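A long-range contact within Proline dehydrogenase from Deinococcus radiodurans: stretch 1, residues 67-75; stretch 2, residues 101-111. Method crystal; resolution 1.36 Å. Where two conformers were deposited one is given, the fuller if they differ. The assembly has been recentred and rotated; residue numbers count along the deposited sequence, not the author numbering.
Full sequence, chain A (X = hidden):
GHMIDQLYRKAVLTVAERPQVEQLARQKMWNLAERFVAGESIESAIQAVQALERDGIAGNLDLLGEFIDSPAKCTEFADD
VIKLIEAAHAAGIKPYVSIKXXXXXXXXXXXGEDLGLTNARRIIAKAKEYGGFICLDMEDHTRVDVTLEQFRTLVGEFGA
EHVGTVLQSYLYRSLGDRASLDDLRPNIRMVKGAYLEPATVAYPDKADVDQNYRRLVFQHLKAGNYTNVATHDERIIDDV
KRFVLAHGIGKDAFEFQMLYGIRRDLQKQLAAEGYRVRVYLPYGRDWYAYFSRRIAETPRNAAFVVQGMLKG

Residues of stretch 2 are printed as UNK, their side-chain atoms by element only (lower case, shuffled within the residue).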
# COMPACT_ATOMS: atom_id res chain seq x y z
N PHE A 67 8.62 -11.48 3.46
CA PHE A 67 9.09 -12.88 3.25
C PHE A 67 9.83 -13.37 4.48
O PHE A 67 10.94 -13.92 4.40
CB PHE A 67 9.93 -13.03 1.96
CG PHE A 67 9.20 -12.54 0.73
CD1 PHE A 67 7.99 -13.12 0.33
CD2 PHE A 67 9.66 -11.42 0.02
CE1 PHE A 67 7.28 -12.61 -0.74
CE2 PHE A 67 8.98 -10.96 -1.08
CZ PHE A 67 7.77 -11.55 -1.47
N ILE A 68 9.19 -13.21 5.63
CA ILE A 68 9.79 -13.59 6.90
C ILE A 68 9.62 -15.10 7.13
O ILE A 68 8.50 -15.62 7.10
CB ILE A 68 9.18 -12.74 8.03
CG1 ILE A 68 9.46 -11.25 7.71
CG2 ILE A 68 9.74 -13.16 9.39
CD1 ILE A 68 9.03 -10.32 8.80
N ASP A 69 10.73 -15.80 7.34
CA ASP A 69 10.69 -17.27 7.34
C ASP A 69 10.20 -17.89 8.62
O ASP A 69 9.53 -18.93 8.60
CB ASP A 69 12.06 -17.86 7.02
CG ASP A 69 12.48 -17.56 5.61
OD1 ASP A 69 11.59 -17.60 4.72
OD2 ASP A 69 13.67 -17.21 5.38
N SER A 70 10.55 -17.30 9.75
CA SER A 70 10.21 -17.87 11.04
C SER A 70 8.79 -17.50 11.49
O SER A 70 8.44 -16.31 11.52
CB SER A 70 11.20 -17.26 12.02
OG SER A 70 10.74 -17.33 13.31
N PRO A 71 7.97 -18.49 11.90
CA PRO A 71 6.64 -18.13 12.45
C PRO A 71 6.70 -17.24 13.69
O PRO A 71 5.85 -16.35 13.88
CB PRO A 71 6.00 -19.49 12.79
CG PRO A 71 6.83 -20.54 12.20
CD PRO A 71 8.16 -19.95 11.75
N ALA A 72 7.72 -17.42 14.52
CA ALA A 72 7.89 -16.54 15.66
C ALA A 72 8.12 -15.09 15.19
O ALA A 72 7.48 -14.15 15.72
CB ALA A 72 9.08 -17.01 16.52
N LYS A 73 9.06 -14.88 14.26
CA LYS A 73 9.36 -13.55 13.74
C LYS A 73 8.19 -12.92 12.99
O LYS A 73 8.00 -11.70 13.03
CB LYS A 73 10.63 -13.55 12.87
CG LYS A 73 11.89 -13.87 13.72
CD LYS A 73 12.33 -12.58 14.39
CE LYS A 73 13.39 -12.71 15.46
NZ LYS A 73 13.56 -11.32 16.04
N CYS A 74 7.38 -13.74 12.33
CA CYS A 74 6.17 -13.24 11.66
C CYS A 74 5.21 -12.67 12.71
O CYS A 74 4.53 -11.67 12.45
CB CYS A 74 5.44 -14.38 10.92
SG CYS A 74 6.26 -14.88 9.38
N THR A 75 5.09 -13.34 13.85
CA THR A 75 4.15 -12.91 14.88
C THR A 75 4.71 -11.70 15.62
O THR A 75 3.96 -10.76 15.94
CB THR A 75 3.78 -14.10 15.80
OG1 THR A 75 3.29 -15.16 14.94
CG2 THR A 75 2.69 -13.73 16.81
N UNK A 101 1.28 -9.52 3.62
CA UNK A 101 0.95 -10.70 4.41
C UNK A 101 2.15 -11.69 4.55
O UNK A 101 2.19 -12.51 5.47
c UNK A 101 -0.30 -11.40 3.88
c UNK A 101 -1.60 -10.59 4.18
c UNK A 101 -2.75 -11.08 3.33
c UNK A 101 -1.96 -10.60 5.66
N UNK A 102 3.13 -11.62 3.63
CA UNK A 102 4.34 -12.43 3.80
C UNK A 102 5.18 -11.98 5.00
O UNK A 102 6.07 -12.73 5.44
o UNK A 102 5.93 -11.15 2.52
c UNK A 102 5.21 -12.37 2.55
N UNK A 103 4.93 -10.80 5.57
CA UNK A 103 5.62 -10.38 6.79
C UNK A 103 4.99 -10.94 8.03
O UNK A 103 5.64 -10.95 9.10
c UNK A 103 5.72 -8.88 6.93
o UNK A 103 4.45 -8.28 7.18
N UNK A 104 3.76 -11.48 7.93
CA UNK A 104 3.06 -11.92 9.14
C UNK A 104 2.59 -13.37 9.06
O UNK A 104 1.76 -13.81 9.86
c UNK A 104 1.92 -10.94 9.51
c UNK A 104 2.51 -9.61 9.91
c UNK A 104 0.88 -10.79 8.38
N UNK A 105 3.16 -14.12 8.11
CA UNK A 105 3.01 -15.56 8.13
C UNK A 105 2.14 -16.23 7.09
O UNK A 105 1.86 -17.42 7.22
N UNK A 106 1.70 -15.49 6.07
CA UNK A 106 0.91 -16.07 5.01
C UNK A 106 1.55 -17.31 4.41
O UNK A 106 2.68 -17.26 3.98
c UNK A 106 -0.27 -15.49 2.81
c UNK A 106 0.69 -15.02 3.92
n UNK A 106 -1.55 -13.90 1.55
o UNK A 106 0.63 -14.18 1.03
c UNK A 106 -0.37 -14.48 1.72
N UNK A 107 0.80 -18.40 4.39
CA UNK A 107 1.30 -19.64 3.82
C UNK A 107 1.80 -20.58 4.89
O UNK A 107 2.10 -21.74 4.55
N UNK A 108 1.92 -20.17 6.14
CA UNK A 108 2.35 -21.05 7.21
C UNK A 108 1.15 -21.42 8.07
O UNK A 108 0.29 -20.61 8.35
c UNK A 108 5.53 -18.99 8.19
c UNK A 108 6.69 -18.46 7.36
c UNK A 108 3.38 -20.32 8.09
c UNK A 108 4.59 -19.81 7.31
n UNK A 108 7.55 -19.55 6.80
N UNK A 109 1.10 -22.67 8.48
CA UNK A 109 0.05 -23.14 9.35
C UNK A 109 0.47 -23.06 10.81
O UNK A 109 1.58 -23.47 11.17
o UNK A 109 -2.46 -25.28 9.35
c UNK A 109 -0.22 -24.62 9.02
c UNK A 109 -1.32 -25.19 9.87
o UNK A 109 -1.06 -25.50 11.07
N UNK A 110 -0.42 -22.54 11.65
CA UNK A 110 -0.25 -22.60 13.11
C UNK A 110 -1.56 -23.09 13.68
O UNK A 110 -2.62 -22.47 13.49
o UNK A 110 2.19 -22.47 15.28
c UNK A 110 0.14 -21.24 13.73
c UNK A 110 1.62 -20.84 13.60
o UNK A 110 3.76 -21.92 13.82
c UNK A 110 2.58 -21.81 14.28
N UNK A 111 -1.49 -24.24 14.36
CA UNK A 111 -2.69 -24.85 14.96
C UNK A 111 -3.88 -24.97 14.00
O UNK A 111 -5.04 -24.68 14.37
n UNK A 111 -1.79 -22.94 17.95
o UNK A 111 -1.40 -25.12 17.50
c UNK A 111 -2.04 -24.09 17.28
c UNK A 111 -3.11 -24.06 16.20
O HOH W 1 5.76 -15.35 6.02
O HOH W 2 9.11 -18.80 4.00

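Position 101 carries four carbons, forked at the second, and lies out of reach of stretch 1. This pattern is Leu101. Its apolar chain is buried, as suits leucine, though away from stretch 1. Its carbonyl O accepts from the N atoms of positions 104 and 106 and so holds the bend that follows.

Position 102 has one carbon and then one oxygen. The oxygen sits 2.9 Å from Phe67 N, over one face of the Phe67 ring. A two-atom chain ending in oxygen is a serine, Ser102. With chi1 in the p well, its OG accepts a nearly straight hydrogen bond from Phe67 N, while Ser102 O accepts a second from Ile68 N at 3.2 Å. A short hydroxyl suits the place because it puts an acceptor within hydrogen-bonding distance of a backbone amide.

Position 103 again shows one carbon and one oxygen, but CA-to-CB points away from stretch 1 overall, although CB still lies 4.1 Å from Ile68 CD1. This is Ser103, whose hydroxyl bonds to a residue just outside the stretches. Ser103 O faces stretch 1 instead, 3.5 Å from both Ile68 CD1 and Cys74 CA; the latter is a CA-H...O contact, and this oxygen has no conventional hydrogen-bond partner.

At 104, one carbon carries two more, the branched pattern of Val104. The CA-to-CB bond points away overall, and the compact apolar chain is buried, which suits valine. The backbone lies close to the helix: Val104 C is 3.5 Å from Cys74 CB.

Position 105 has no side-chain atoms and is therefore Gly105. At phi 109° and psi 10° a CB would be jammed against the preceding carbonyl O, so the backbone angles alone call for glycine. Gly105 N lies 3.4 Å from Cys74 SG.

Position 106 bears three carbons, the third carrying one oxygen and one nitrogen: Gln106. It makes no contact with stretch 1; its buried amide is satisfied elsewhere in the structure.

Position 107, also bare, is Gly107, with a positive phi of 99° that suits glycine in the type II turn from Gly105 to position 108.

Position 108 has four carbons in a row ending in nitrogen, and that nitrogen is 2.7 Å from Asp69 O. It is Lys108. The long chain spans the gap, Lys108 CE lying 3.4 Å from Ile68 O, and NZ donates to Asp69 O.

At 109, two carbons, the second with two oxygens, make Asp109, out of reach; its carboxylate suits an exposed position. Position 110 has three carbons, the third with two oxygens: Glu110, partly exposed, whose OE2 lies 3.5 Å from Pro71 CB. Position 111, two carbons ending in one oxygen and one nitrogen, is Asn111, also out of reach, its polar amide suited to exposure.

All three direct hydrogen bonds use backbone atoms of stretch 1; stretch 2 answers with Ser102 OG, Ser102 O and Lys108 NZ. Cys74 packs against the backbone from Ser103 to Gly105. Water 1 donates to Ile68 O and Ser102 O, and water 2 links Asp69 OD1 with Lys108 NZ.

Stretch 2 (101-111) LSSVGQGKDEN
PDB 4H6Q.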